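Local coordinates for protein GDP-perosamine synthase (PDB 3BN1) that transfers the amino group of L-glutamate to GDP-4-keto-6-deoxy-D-mannose by means of pyridoxal phosphate, making GDP-perosamine for the lipopolysaccharide O-antigen, at residues Gly18-Tyr23 against Gly242-Glu247; Cys51-Ala56 against Thr199-Asp204; Val83-Tyr88 against Pro322-Pro327; Tyr136-Asp141 against His278-Gly283; Asn272-Pro277 against Val292-Gly297. One frame throughout, in Å; residues are numbered along the deposited sequence.

Contact 1 of 5, residues Gly18-Tyr23 against Gly242-Glu247; sequences GNERDY and GLAQLE
Helix-to-helix packing near the start of the aminotransferase fold brings Ala244, on helix 236-247, against Asn19 and Glu20, where helix 20-30 begins. Asn19 holds the N-cap position, yet its side chain makes no capping bond; instead Asn19 ND2 donates weakly to Glu247 OE1 (3.1 Å, 130°), the amide and carboxylate planes nearly perpendicular. The Ala244 methyl presses on this first turn, its CB 3.2 Å from Glu20 N; a residue as small as alanine suits so close an approach. Beside it a bend at chi2 (99°) swings CD of Glu20 toward helix 236-247. Gln245 NE2 donates to Glu20 OE2 at 2.6 Å, a fairly straight bond (159°) that lies in the amide plane but comes from above the carboxylate plane. The other oxygen, Glu20 OE1, takes the N-H of Gly18 on its syn side, so each carboxylate oxygen of this buried acid has a protein donor. A water accepts from Asn19 N and donates to Ala244 O (2.8 Å), stitching the helix start to helix 236-247. Asn19 CB sits over one face of the Tyr23 ring, toward its rim, while Tyr23 CD2 meets Ala244 CB and Tyr23 CE2 meets Leu243 CD2, both at 3.9 Å. Outside the pair, Tyr23 forms a cation-pi contact with Arg38, Gln245 reaches Arg15 and Thr191, Leu243 rests on helix 38-51, and Glu20 packs on Met28 of the second subunit.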
# COMPACT_ATOMS: atom_id res chain seq x y z
N GLY A 18 18.49 -17.66 -0.55
CA GLY A 18 17.76 -18.67 0.21
C GLY A 18 16.63 -19.27 -0.66
O GLY A 18 16.80 -19.45 -1.89
N ASN A 19 15.49 -19.55 -0.01
CA ASN A 19 14.27 -20.11 -0.60
C ASN A 19 13.23 -19.16 -1.23
O ASN A 19 12.06 -19.52 -1.37
CB ASN A 19 13.52 -20.85 0.51
CG ASN A 19 14.25 -22.07 0.94
OD1 ASN A 19 15.02 -22.64 0.16
ND2 ASN A 19 14.15 -22.40 2.21
N GLU A 20 13.63 -17.94 -1.56
CA GLU A 20 12.70 -16.93 -2.09
C GLU A 20 11.99 -17.41 -3.36
O GLU A 20 10.76 -17.45 -3.45
CB GLU A 20 13.46 -15.59 -2.28
CG GLU A 20 14.02 -15.03 -0.92
CD GLU A 20 15.50 -15.35 -0.71
OE1 GLU A 20 16.04 -16.14 -1.55
OE2 GLU A 20 16.09 -14.83 0.28
N ARG A 21 12.82 -17.86 -4.29
CA ARG A 21 12.35 -18.36 -5.56
C ARG A 21 11.44 -19.53 -5.25
O ARG A 21 10.26 -19.51 -5.60
CB ARG A 21 13.52 -18.77 -6.44
CG ARG A 21 13.27 -18.78 -7.93
CD ARG A 21 14.27 -19.76 -8.65
NE ARG A 21 14.52 -19.44 -10.07
CZ ARG A 21 14.34 -20.31 -11.07
NH1 ARG A 21 14.53 -19.96 -12.34
NH2 ARG A 21 13.96 -21.54 -10.78
N ASP A 22 11.94 -20.53 -4.55
CA ASP A 22 11.08 -21.66 -4.21
C ASP A 22 9.72 -21.27 -3.62
O ASP A 22 8.67 -21.72 -4.12
CB ASP A 22 11.83 -22.75 -3.40
CG ASP A 22 10.89 -23.78 -2.74
OD1 ASP A 22 10.23 -24.59 -3.42
OD2 ASP A 22 10.80 -23.80 -1.49
N TYR A 23 9.71 -20.46 -2.56
CA TYR A 23 8.47 -20.07 -1.91
C TYR A 23 7.54 -19.30 -2.85
O TYR A 23 6.34 -19.55 -2.95
CB TYR A 23 8.78 -19.28 -0.65
CG TYR A 23 9.45 -20.04 0.47
CD1 TYR A 23 9.82 -21.35 0.33
CD2 TYR A 23 9.75 -19.43 1.68
CE1 TYR A 23 10.43 -22.03 1.38
CE2 TYR A 23 10.39 -20.06 2.69
CZ TYR A 23 10.70 -21.40 2.55
OH TYR A 23 11.28 -22.12 3.57
N GLY A 242 9.72 -12.65 2.10
CA GLY A 242 10.11 -12.28 3.44
C GLY A 242 10.53 -13.45 4.37
O GLY A 242 11.36 -13.35 5.29
N LEU A 243 9.83 -14.55 4.22
CA LEU A 243 10.07 -15.65 5.11
C LEU A 243 11.41 -16.25 4.75
O LEU A 243 12.25 -16.58 5.61
CB LEU A 243 8.93 -16.63 4.85
CG LEU A 243 9.08 -17.83 5.79
CD1 LEU A 243 9.27 -17.46 7.27
CD2 LEU A 243 8.00 -18.94 5.61
N ALA A 244 11.61 -16.41 3.45
CA ALA A 244 12.90 -16.96 2.99
C ALA A 244 14.06 -16.04 3.42
O ALA A 244 15.15 -16.50 3.77
CB ALA A 244 12.88 -17.17 1.48
N GLN A 245 13.84 -14.73 3.42
CA GLN A 245 14.91 -13.81 3.84
C GLN A 245 15.18 -14.01 5.31
O GLN A 245 16.33 -14.01 5.73
CB GLN A 245 14.47 -12.35 3.67
CG GLN A 245 14.44 -11.95 2.22
CD GLN A 245 15.83 -11.46 1.76
OE1 GLN A 245 16.26 -10.35 2.08
NE2 GLN A 245 16.55 -12.34 1.05
N LEU A 246 14.09 -14.10 6.08
CA LEU A 246 14.25 -14.23 7.53
C LEU A 246 14.95 -15.51 7.94
O LEU A 246 15.68 -15.51 8.92
CB LEU A 246 12.95 -14.02 8.31
CG LEU A 246 12.75 -14.01 9.84
CD1 LEU A 246 13.55 -12.99 10.66
CD2 LEU A 246 11.26 -13.92 10.23
N GLU A 247 14.69 -16.60 7.21
CA GLU A 247 15.38 -17.87 7.47
C GLU A 247 16.88 -17.71 7.40
O GLU A 247 17.64 -18.51 7.92
CB GLU A 247 14.98 -18.90 6.42
CG GLU A 247 13.53 -19.31 6.44
CD GLU A 247 13.15 -20.15 5.21
OE1 GLU A 247 13.84 -20.04 4.17
OE2 GLU A 247 12.14 -20.89 5.27
O HOH W 1 15.62 -19.08 2.81
O HOH W 2 17.94 -15.57 2.24

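Contact 2 of 5, residues Cys51-Ala56 against Thr199-Asp204; sequences CGVKHA and TTNDDD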
# COMPACT_ATOMS: atom_id res chain seq x y z
N CYS A 51 11.75 -11.20 16.78
CA CYS A 51 11.75 -10.02 17.63
C CYS A 51 11.42 -10.26 19.09
O CYS A 51 11.51 -9.34 19.92
CB CYS A 51 10.75 -8.98 17.11
SG CYS A 51 11.40 -8.36 15.51
N GLY A 52 10.96 -11.46 19.40
CA GLY A 52 10.62 -11.78 20.78
C GLY A 52 9.33 -11.09 21.24
O GLY A 52 9.15 -10.80 22.42
N VAL A 53 8.36 -10.93 20.35
CA VAL A 53 7.14 -10.26 20.82
C VAL A 53 5.98 -11.16 20.48
O VAL A 53 6.15 -12.14 19.74
CB VAL A 53 6.89 -8.93 20.07
CG1 VAL A 53 7.93 -7.90 20.38
CG2 VAL A 53 6.78 -9.18 18.59
N LYS A 54 4.79 -10.83 20.98
CA LYS A 54 3.62 -11.64 20.67
C LYS A 54 3.06 -11.48 19.28
O LYS A 54 2.68 -12.48 18.64
CB LYS A 54 2.54 -11.53 21.75
CG LYS A 54 3.18 -11.53 23.17
CD LYS A 54 2.25 -11.45 24.32
CE LYS A 54 0.78 -11.59 23.95
NZ LYS A 54 -0.01 -10.53 24.67
N HIS A 55 3.00 -10.25 18.79
CA HIS A 55 2.36 -10.08 17.50
C HIS A 55 3.19 -9.43 16.45
O HIS A 55 3.98 -8.53 16.74
CB HIS A 55 1.14 -9.21 17.67
CG HIS A 55 0.31 -9.56 18.87
ND1 HIS A 55 -0.59 -10.61 18.87
CD2 HIS A 55 0.22 -8.98 20.09
CE1 HIS A 55 -1.16 -10.69 20.06
NE2 HIS A 55 -0.71 -9.69 20.81
N ALA A 56 2.91 -9.80 15.22
CA ALA A 56 3.54 -9.11 14.09
C ALA A 56 2.48 -9.04 12.99
O ALA A 56 1.80 -10.04 12.66
CB ALA A 56 4.78 -9.78 13.63
N THR A 199 5.22 -4.63 14.97
CA THR A 199 5.38 -5.56 16.07
C THR A 199 4.84 -4.92 17.36
O THR A 199 4.84 -3.70 17.51
CB THR A 199 6.83 -6.02 16.27
OG1 THR A 199 7.65 -4.88 16.47
CG2 THR A 199 7.35 -6.83 15.09
N THR A 200 4.21 -5.77 18.17
CA THR A 200 3.64 -5.34 19.40
C THR A 200 3.32 -6.47 20.35
O THR A 200 3.17 -7.61 19.95
CB THR A 200 2.38 -4.47 19.21
OG1 THR A 200 2.06 -3.85 20.46
CG2 THR A 200 1.15 -5.33 18.77
N ASN A 201 3.29 -6.15 21.64
CA ASN A 201 2.92 -7.19 22.59
C ASN A 201 1.46 -7.05 23.01
O ASN A 201 0.89 -8.02 23.45
CB ASN A 201 3.84 -7.24 23.81
CG ASN A 201 5.19 -7.95 23.50
OD1 ASN A 201 5.21 -9.09 23.02
ND2 ASN A 201 6.29 -7.25 23.72
N ASP A 202 0.85 -5.87 22.82
CA ASP A 202 -0.52 -5.59 23.24
C ASP A 202 -1.56 -6.19 22.34
O ASP A 202 -1.62 -5.88 21.16
CB ASP A 202 -0.76 -4.11 23.33
CG ASP A 202 -2.17 -3.80 23.80
OD1 ASP A 202 -2.40 -3.95 25.02
OD2 ASP A 202 -3.02 -3.45 22.96
N ASP A 203 -2.39 -7.06 22.90
CA ASP A 203 -3.36 -7.79 22.07
C ASP A 203 -4.38 -6.88 21.45
O ASP A 203 -4.92 -7.12 20.39
CB ASP A 203 -4.18 -8.76 22.92
CG ASP A 203 -3.40 -9.93 23.48
OD1 ASP A 203 -2.20 -10.13 23.21
OD2 ASP A 203 -4.01 -10.70 24.23
N ASP A 204 -4.77 -5.85 22.16
CA ASP A 204 -5.83 -5.09 21.58
C ASP A 204 -5.32 -4.19 20.47
O ASP A 204 -6.04 -3.90 19.52
CB ASP A 204 -6.54 -4.33 22.69
CG ASP A 204 -7.44 -5.23 23.58
OD1 ASP A 204 -7.32 -6.48 23.58
OD2 ASP A 204 -8.29 -4.69 24.33
O HOH W 3 9.06 -8.67 23.94
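With CG of both Lys54 and Asn201 anti to its own carbonyl carbon (chi1 -41° and -78°), the two side chains cross at about a right angle at the start of the strand that is outermost, within this chain, in the large mixed sheet. Strand 55-59 pairs antiparallel with strand 196-200: His55 and Thr200 form a hydrogen-bonded pair, with His55 N to Thr200 O at 2.9 Å, and Ala56 and Thr199 a non-hydrogen-bonded one. Just beyond the ladder, Asn201 OD1 accepts from Lys54 N at 2.7 Å, so a side-chain amide continues the pairing where the backbones part. Val53 fills the corner, its CG2 3.9 Å from Thr199 CB, a branched apolar residue fitting a buried place. Before it, Gly52 ends helix 38-51 in a Schellman motif, whose positive phi glycine accepts easily. The Lys54 chain bends at chi3 and chi4 to reach the start of helix 203-213, and Lys54 NZ donates to Asn201 O (2.9 Å). Farther out, Thr200 OG1 is bonded to Asp178 O, and Asp202, the N-cap residue, caps Leu205 N. The Asp203 carboxylate stands nearly upright to the His55 ring, their planes 83° apart. Its OD1 takes Lys54 NZ on the syn side in a salt bridge at 2.7 Å and, from the opposite face of the carboxylate plane, the in-plane N-H of His55 NE2 at 2.9 Å.

Contact 3 of 5, residues Val83-Tyr88 against Pro322-Pro327; sequences VPSLTY and PMHIMP. With AKG (2-oxoglutaric acid), chain G.
Ser85 and Met323 meet where strand 80-84 of the large mixed sheet runs out into a loop of the aminotransferase active site, against a 3-10 turn at 323-325. Ser85 O is the main acceptor: Met323 N donates to it at 2.9 Å in a fairly straight bond (161°), approaching from above the carbonyl plane, and Pro322 CA adds a CA-H...O contact at 3.5 Å. Proline fits at 322, since it has no amide proton to place and can open the turn. The Ser85 hydroxyl, with OG anti to its backbone N (chi1 -168°), meets the His324 ring at its edge and in its plane. Ser85 OG and His324 ND1 are hydrogen-bonded at 2.6 Å, and either may be the donor. The far nitrogen, His324 NE2, is bonded to Glu341 OE2, completing a run of hydrogen bonds that gives both ring nitrogens a partner; histidine suits this place because it offers a polar nitrogen at each end. Met323, bent at chi2 and chi3, brings CG 3.2 Å from Ser85 O and CE 3.5 Å from Thr87 O. Thr87 OG1 is bonded to Ser91. The loop leads to Tyr88 of the 2-oxoglutarate pocket, which Arg233 and Gln215 of the second subunit complete with hydrogen bonds to the ligand. AKG C2 lies over one face of the Tyr88 ring, while AKG C4 is 3.6 Å from Tyr88 CZ, toward the hydroxyl end.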
# COMPACT_ATOMS: atom_id res chain seq x y z
N VAL A 83 9.29 13.40 16.80
CA VAL A 83 10.04 12.70 15.75
C VAL A 83 11.36 13.44 15.52
O VAL A 83 11.37 14.68 15.55
CB VAL A 83 9.23 12.79 14.45
CG1 VAL A 83 9.87 12.00 13.32
CG2 VAL A 83 7.80 12.39 14.68
N PRO A 84 12.48 12.72 15.33
CA PRO A 84 13.75 13.40 15.05
C PRO A 84 13.68 14.08 13.67
O PRO A 84 13.07 13.57 12.74
CB PRO A 84 14.78 12.28 15.05
CG PRO A 84 14.01 11.00 14.94
CD PRO A 84 12.64 11.26 15.50
N SER A 85 14.26 15.26 13.56
CA SER A 85 14.33 15.96 12.26
C SER A 85 15.19 15.11 11.33
O SER A 85 14.86 14.99 10.16
CB SER A 85 15.00 17.33 12.37
OG SER A 85 14.80 18.10 11.18
N LEU A 86 16.25 14.50 11.88
CA LEU A 86 17.12 13.59 11.09
C LEU A 86 16.54 12.19 10.97
O LEU A 86 16.70 11.36 11.89
CB LEU A 86 18.52 13.49 11.67
CG LEU A 86 19.56 12.88 10.68
CD1 LEU A 86 19.84 13.87 9.53
CD2 LEU A 86 20.89 12.58 11.35
N THR A 87 15.88 11.94 9.84
CA THR A 87 15.21 10.65 9.56
C THR A 87 14.72 10.66 8.11
O THR A 87 14.73 11.71 7.43
CB THR A 87 14.00 10.34 10.51
OG1 THR A 87 13.46 9.04 10.22
CG2 THR A 87 12.87 11.35 10.37
N TYR A 88 14.20 9.51 7.69
CA TYR A 88 13.58 9.38 6.39
C TYR A 88 12.17 10.00 6.56
O TYR A 88 11.51 9.88 7.59
CB TYR A 88 13.48 7.91 5.99
CG TYR A 88 12.80 7.84 4.66
CD1 TYR A 88 13.37 8.45 3.53
CD2 TYR A 88 11.55 7.21 4.55
CE1 TYR A 88 12.77 8.33 2.32
CE2 TYR A 88 10.94 7.10 3.36
CZ TYR A 88 11.52 7.70 2.27
OH TYR A 88 10.84 7.65 1.08
N PRO A 322 17.64 16.87 6.99
CA PRO A 322 16.75 17.09 8.12
C PRO A 322 15.37 17.56 7.58
O PRO A 322 15.29 18.36 6.65
CB PRO A 322 17.47 18.20 8.89
CG PRO A 322 18.92 17.95 8.67
CD PRO A 322 18.97 17.48 7.22
N MET A 323 14.30 17.11 8.22
CA MET A 323 12.96 17.48 7.75
C MET A 323 12.78 18.98 7.62
O MET A 323 12.11 19.49 6.73
CB MET A 323 11.92 17.14 8.83
CG MET A 323 11.86 15.64 9.14
SD MET A 323 11.25 14.60 7.78
CE MET A 323 12.87 14.52 6.67
N HIS A 324 13.21 19.65 8.68
CA HIS A 324 12.95 21.08 8.78
C HIS A 324 13.63 21.87 7.68
O HIS A 324 13.50 23.09 7.60
CB HIS A 324 13.25 21.61 10.27
CG HIS A 324 14.71 21.70 10.60
ND1 HIS A 324 15.50 20.58 10.73
CD2 HIS A 324 15.55 22.76 10.71
CE1 HIS A 324 16.76 20.94 10.95
NE2 HIS A 324 16.82 22.27 10.94
N ILE A 325 14.45 21.21 6.87
CA ILE A 325 15.13 22.01 5.85
C ILE A 325 14.48 21.70 4.52
O ILE A 325 14.90 22.24 3.51
CB ILE A 325 16.66 21.88 5.71
CG1 ILE A 325 17.05 20.53 5.12
CG2 ILE A 325 17.34 21.99 7.04
CD1 ILE A 325 18.58 20.40 4.70
N MET A 326 13.45 20.87 4.50
CA MET A 326 12.80 20.63 3.22
C MET A 326 11.42 21.27 3.23
O MET A 326 10.87 21.44 4.30
CB MET A 326 12.77 19.14 2.88
CG MET A 326 14.15 18.60 2.60
SD MET A 326 14.10 16.93 2.11
CE MET A 326 13.54 16.10 3.58
N PRO A 327 10.84 21.59 2.06
CA PRO A 327 9.57 22.30 2.01
C PRO A 327 8.44 21.81 2.90
O PRO A 327 7.75 22.58 3.57
CB PRO A 327 9.18 22.21 0.54
CG PRO A 327 10.53 22.21 -0.17
CD PRO A 327 11.47 21.49 0.73
C1 AKG G . 16.08 4.93 1.11
O1 AKG G . 16.24 5.40 -0.05
O2 AKG G . 17.06 4.75 1.87
C2 AKG G . 14.73 4.58 1.58
O5 AKG G . 14.59 4.01 2.64
C3 AKG G . 13.56 4.98 0.70
C4 AKG G . 12.26 4.39 1.21
C5 AKG G . 11.25 4.43 0.10
O3 AKG G . 10.08 4.04 0.36
O4 AKG G . 11.59 4.95 -1.13

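Contact 4 of 5, residues Tyr136-Asp141 against His278-Gly283; sequences YGQICD and HVALTG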
# COMPACT_ATOMS: atom_id res chain seq x y z
N TYR A 136 20.40 3.70 10.49
CA TYR A 136 21.56 2.92 10.07
C TYR A 136 21.72 1.52 10.69
O TYR A 136 22.63 0.74 10.36
CB TYR A 136 22.81 3.80 10.15
CG TYR A 136 22.51 5.06 9.37
CD1 TYR A 136 21.75 4.95 8.19
CD2 TYR A 136 22.75 6.30 9.88
CE1 TYR A 136 21.32 6.03 7.50
CE2 TYR A 136 22.39 7.43 9.16
CZ TYR A 136 21.68 7.28 7.98
OH TYR A 136 21.29 8.36 7.24
N GLY A 137 20.76 1.17 11.54
CA GLY A 137 20.83 -0.16 12.15
C GLY A 137 21.20 -0.12 13.61
O GLY A 137 21.46 -1.16 14.23
N GLN A 138 21.23 1.08 14.17
CA GLN A 138 21.60 1.23 15.57
C GLN A 138 20.38 1.69 16.36
O GLN A 138 19.84 2.78 16.06
CB GLN A 138 22.68 2.34 15.69
CG GLN A 138 23.17 2.57 17.09
CD GLN A 138 24.60 3.09 17.20
OE1 GLN A 138 25.36 2.59 18.07
NE2 GLN A 138 25.03 3.99 16.29
N ILE A 139 20.04 0.94 17.42
CA ILE A 139 18.91 1.34 18.34
C ILE A 139 19.19 2.61 19.15
O ILE A 139 20.29 2.79 19.68
CB ILE A 139 18.49 0.13 19.23
CG1 ILE A 139 17.95 -1.02 18.32
CG2 ILE A 139 17.47 0.54 20.29
CD1 ILE A 139 17.70 -2.37 18.96
N CYS A 140 18.21 3.52 19.26
CA CYS A 140 18.41 4.72 20.06
C CYS A 140 18.57 4.32 21.52
O CYS A 140 18.35 3.15 21.88
CB CYS A 140 17.12 5.55 20.04
SG CYS A 140 16.66 6.10 18.36
N ASP A 141 18.97 5.28 22.35
CA ASP A 141 19.14 5.02 23.77
C ASP A 141 17.78 4.92 24.45
O ASP A 141 17.27 5.89 25.04
CB ASP A 141 20.01 6.09 24.43
CG ASP A 141 20.63 5.59 25.76
OD1 ASP A 141 20.47 4.42 26.15
OD2 ASP A 141 21.33 6.38 26.41
N HIS A 278 30.25 5.95 15.21
CA HIS A 278 30.44 5.52 16.58
C HIS A 278 29.44 4.40 16.85
O HIS A 278 28.27 4.41 16.41
CB HIS A 278 30.16 6.70 17.52
CG HIS A 278 30.10 6.34 18.97
ND1 HIS A 278 31.21 5.92 19.66
CD2 HIS A 278 29.07 6.34 19.85
CE1 HIS A 278 30.86 5.64 20.90
NE2 HIS A 278 29.57 5.88 21.04
N VAL A 279 29.91 3.41 17.59
CA VAL A 279 29.02 2.32 17.93
C VAL A 279 28.75 2.22 19.43
O VAL A 279 29.66 1.88 20.20
CB VAL A 279 29.65 1.01 17.48
CG1 VAL A 279 28.75 -0.17 17.84
CG2 VAL A 279 29.81 1.14 16.01
N ALA A 280 27.51 2.46 19.84
CA ALA A 280 27.15 2.33 21.28
C ALA A 280 27.33 0.90 21.78
O ALA A 280 26.99 -0.06 21.09
CB ALA A 280 25.68 2.76 21.50
N LEU A 281 27.71 0.74 23.04
CA LEU A 281 27.87 -0.62 23.55
C LEU A 281 26.57 -1.19 24.11
O LEU A 281 26.61 -2.13 24.88
CB LEU A 281 28.98 -0.66 24.60
CG LEU A 281 30.36 -0.20 24.15
CD1 LEU A 281 31.38 -0.21 25.30
CD2 LEU A 281 30.80 -1.12 23.02
N THR A 282 25.44 -0.59 23.73
CA THR A 282 24.09 -0.98 24.20
C THR A 282 23.52 -2.31 23.68
O THR A 282 22.66 -2.91 24.31
CB THR A 282 23.08 0.10 23.91
OG1 THR A 282 23.18 0.46 22.52
CG2 THR A 282 23.40 1.30 24.76
N GLY A 283 24.07 -2.78 22.56
CA GLY A 283 23.64 -4.04 21.94
C GLY A 283 24.23 -4.03 20.54
O GLY A 283 25.14 -3.24 20.23
O HOH W 4 27.06 5.91 14.57
O HOH W 5 24.88 -0.12 18.82
O HOH W 6 21.82 2.74 22.14
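Gln138 stretches its amide across to the backbone of 278-280 and lays OE1 beside the methyl of Ala280, with OE1 to CB at 3.4 Å. CG stands anti to the backbone N (chi1 -179°) and the chain stays extended beyond it, which carries the amide clear of its own loop. There it grips the partner with both ends. Ala280 N donates to Gln138 OE1 at 2.8 Å, in the carbonyl plane and fairly straight at 159°. Gln138 NE2 donates in turn to His278 O at 3.3 Å, a longer bond that is also straight (165°). The two bonds span Val279 and fix the rotation of the amide; glutamine suits the place because one flat group offers an acceptor and a donor side by side, and it has the length to reach. Alanine at 280 is small enough to let the amide oxygen close on the backbone N-H. Waters fill in around this pair: one donates to His278 O at 2.7 Å, and another donates to Ile139 O and lies 2.7 Å from Thr282 OG1.

Both segments are loops, one leading into helix 142-151 and the other joining strands 274-275 and 290-294, so the contact ties the large-sheet part of the chain to the smaller four-stranded sheet. Further links run alongside: Gly137 bonds with Val286 through the backbone, and Asp141 OD1 takes the hydroxyl of Tyr168. As an uncharged exchange of hydrogen bonds with the main chain, backed by water, the contact depends on the position of the backbone at 278-280 more than on its side chains.

Contact 5 of 5, residues Asn272-Pro277 against Val292-Gly297; sequences NRVTKP and VRLGEG. With NA (sodium ion), chain F.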
# COMPACT_ATOMS: atom_id res chain seq x y z
N ASN A 272 42.38 11.22 9.43
CA ASN A 272 41.34 12.07 9.97
C ASN A 272 40.35 12.59 8.91
O ASN A 272 39.47 13.42 9.23
CB ASN A 272 41.93 13.23 10.82
CG ASN A 272 42.44 14.39 9.96
OD1 ASN A 272 42.58 14.26 8.74
ND2 ASN A 272 42.76 15.52 10.61
N ARG A 273 40.49 12.11 7.68
CA ARG A 273 39.60 12.59 6.64
C ARG A 273 38.12 12.21 6.69
O ARG A 273 37.25 12.86 6.07
CB ARG A 273 40.22 12.42 5.30
CG ARG A 273 41.47 13.31 5.20
CD ARG A 273 42.10 13.13 3.80
NE ARG A 273 42.69 11.81 3.59
CZ ARG A 273 42.86 11.19 2.41
NH1 ARG A 273 43.41 9.98 2.42
NH2 ARG A 273 42.48 11.75 1.25
N VAL A 274 37.87 11.17 7.48
CA VAL A 274 36.53 10.76 7.83
C VAL A 274 36.44 10.50 9.31
O VAL A 274 37.45 10.22 9.96
CB VAL A 274 36.16 9.43 7.20
CG1 VAL A 274 36.05 9.63 5.73
CG2 VAL A 274 37.21 8.37 7.60
N THR A 275 35.22 10.47 9.83
CA THR A 275 35.00 10.12 11.22
C THR A 275 34.15 8.88 11.16
O THR A 275 33.02 8.89 10.63
CB THR A 275 34.18 11.15 11.94
OG1 THR A 275 35.01 12.29 12.17
CG2 THR A 275 33.77 10.57 13.25
N LYS A 276 34.71 7.77 11.62
CA LYS A 276 33.97 6.49 11.52
C LYS A 276 32.71 6.45 12.40
O LYS A 276 32.69 7.08 13.45
CB LYS A 276 34.87 5.33 11.95
CG LYS A 276 35.17 5.41 13.45
CD LYS A 276 36.13 4.28 13.86
CE LYS A 276 37.44 4.32 13.06
NZ LYS A 276 37.37 4.01 11.59
N PRO A 277 31.69 5.68 11.99
CA PRO A 277 30.48 5.63 12.78
C PRO A 277 30.71 5.18 14.23
O PRO A 277 31.27 4.13 14.46
CB PRO A 277 29.62 4.60 12.05
CG PRO A 277 30.56 3.67 11.36
CD PRO A 277 31.68 4.66 10.92
N VAL A 292 29.92 7.59 7.63
CA VAL A 292 30.99 8.42 8.18
C VAL A 292 30.54 9.88 8.09
O VAL A 292 29.57 10.20 7.37
CB VAL A 292 32.32 8.37 7.35
CG1 VAL A 292 33.05 7.03 7.40
CG2 VAL A 292 32.15 8.80 5.91
N ARG A 293 31.27 10.77 8.78
CA ARG A 293 31.04 12.21 8.68
C ARG A 293 32.41 12.66 8.21
O ARG A 293 33.47 12.24 8.71
CB ARG A 293 30.59 12.92 9.97
CG ARG A 293 29.32 12.27 10.51
CD ARG A 293 28.84 12.89 11.82
NE ARG A 293 28.69 14.32 11.67
CZ ARG A 293 28.39 15.20 12.63
NH1 ARG A 293 28.17 14.78 13.86
NH2 ARG A 293 28.34 16.50 12.35
N LEU A 294 32.34 13.41 7.13
CA LEU A 294 33.52 13.92 6.51
C LEU A 294 34.22 14.82 7.48
O LEU A 294 33.59 15.53 8.30
CB LEU A 294 33.18 14.67 5.22
CG LEU A 294 32.55 13.76 4.16
CD1 LEU A 294 32.95 14.35 2.85
CD2 LEU A 294 32.95 12.28 4.26
N GLY A 295 35.54 14.82 7.33
CA GLY A 295 36.43 15.61 8.16
C GLY A 295 36.18 17.07 7.86
O GLY A 295 35.96 17.47 6.70
N GLU A 296 36.21 17.88 8.91
CA GLU A 296 35.92 19.29 8.69
C GLU A 296 37.02 19.97 7.91
O GLU A 296 36.84 21.00 7.28
CB GLU A 296 35.74 20.02 10.02
CG GLU A 296 35.74 19.10 11.20
CD GLU A 296 35.77 19.85 12.55
OE1 GLU A 296 36.76 20.60 12.78
OE2 GLU A 296 34.83 19.68 13.38
N GLY A 297 38.19 19.37 8.00
CA GLY A 297 39.38 19.89 7.37
C GLY A 297 39.32 19.78 5.88
O GLY A 297 40.13 20.40 5.21
NA NA F . 35.58 21.61 5.17
O HOH W 7 33.77 14.50 11.12
O HOH W 8 37.09 23.58 4.99
O HOH W 9 34.00 21.54 2.82
O HOH W 10 34.62 19.16 5.66
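Val274 meets Val292 diagonally across the antiparallel pairing of strand 274-275 with strand 290-294, CB of Val274 lying 3.9 Å from Val292 CG1. Their branched chains cross obliquely, and beta-branched residues are at home in such extended backbone. Val274 CG1 also approaches Leu294 CD2, making an apolar patch that continues onto Leu372. The next shell is the backbone ladder. Thr275 and Arg293 form the hydrogen-bonded pair, with Thr275 N to Arg293 O at 2.7 Å and Arg293 N to Thr275 O at 3.2 Å, the second donor meeting a lone pair of its acceptor. Past the strand end, Gly295 N donates to Arg273 O at 2.9 Å from above the carbonyl plane. Glycine suits the position, since the space where a CB would lie is taken by Asn272 O. On the more exposed side, a water bound by Thr275 OG1 donates to Leu294 O at 3.0 Å, a polar finish that threonine allows. Further out, Arg293 forms a salt bridge with Asp346 and Arg273 one with Asp369, so the two arginines join the strand pair to helices 338-346 and 358-371. The chain then turns to a sodium ion, held by Glu296 O at 2.5 Å, by Leu298 O and by three waters. The ligands are all neutral carbonyl and water oxygens, consistent with a singly charged hard cation.

Contacts 2 and 3 both reach the large mixed sheet, contact 2 at strand 55-59, outermost within this chain, and contact 3 at the end of strand 80-84, their centres 29 Å apart. Contacts 1 and 3 lie on opposite sides of the chain's centre, their own centres about 34 Å apart, and both touch the second subunit. Contacts 4 and 5 have centres 19 Å apart and adjoin in sequence; contact 5 belongs to the four-stranded antiparallel sheet. Along the chain contact 2 falls within the span of contact 1, and contacts 4 and 5 within that of contact 3. Together they join the large-sheet part, the four-stranded sheet and dimer-facing elements, contact 3 alone holding a residue of the 2-oxoglutarate pocket.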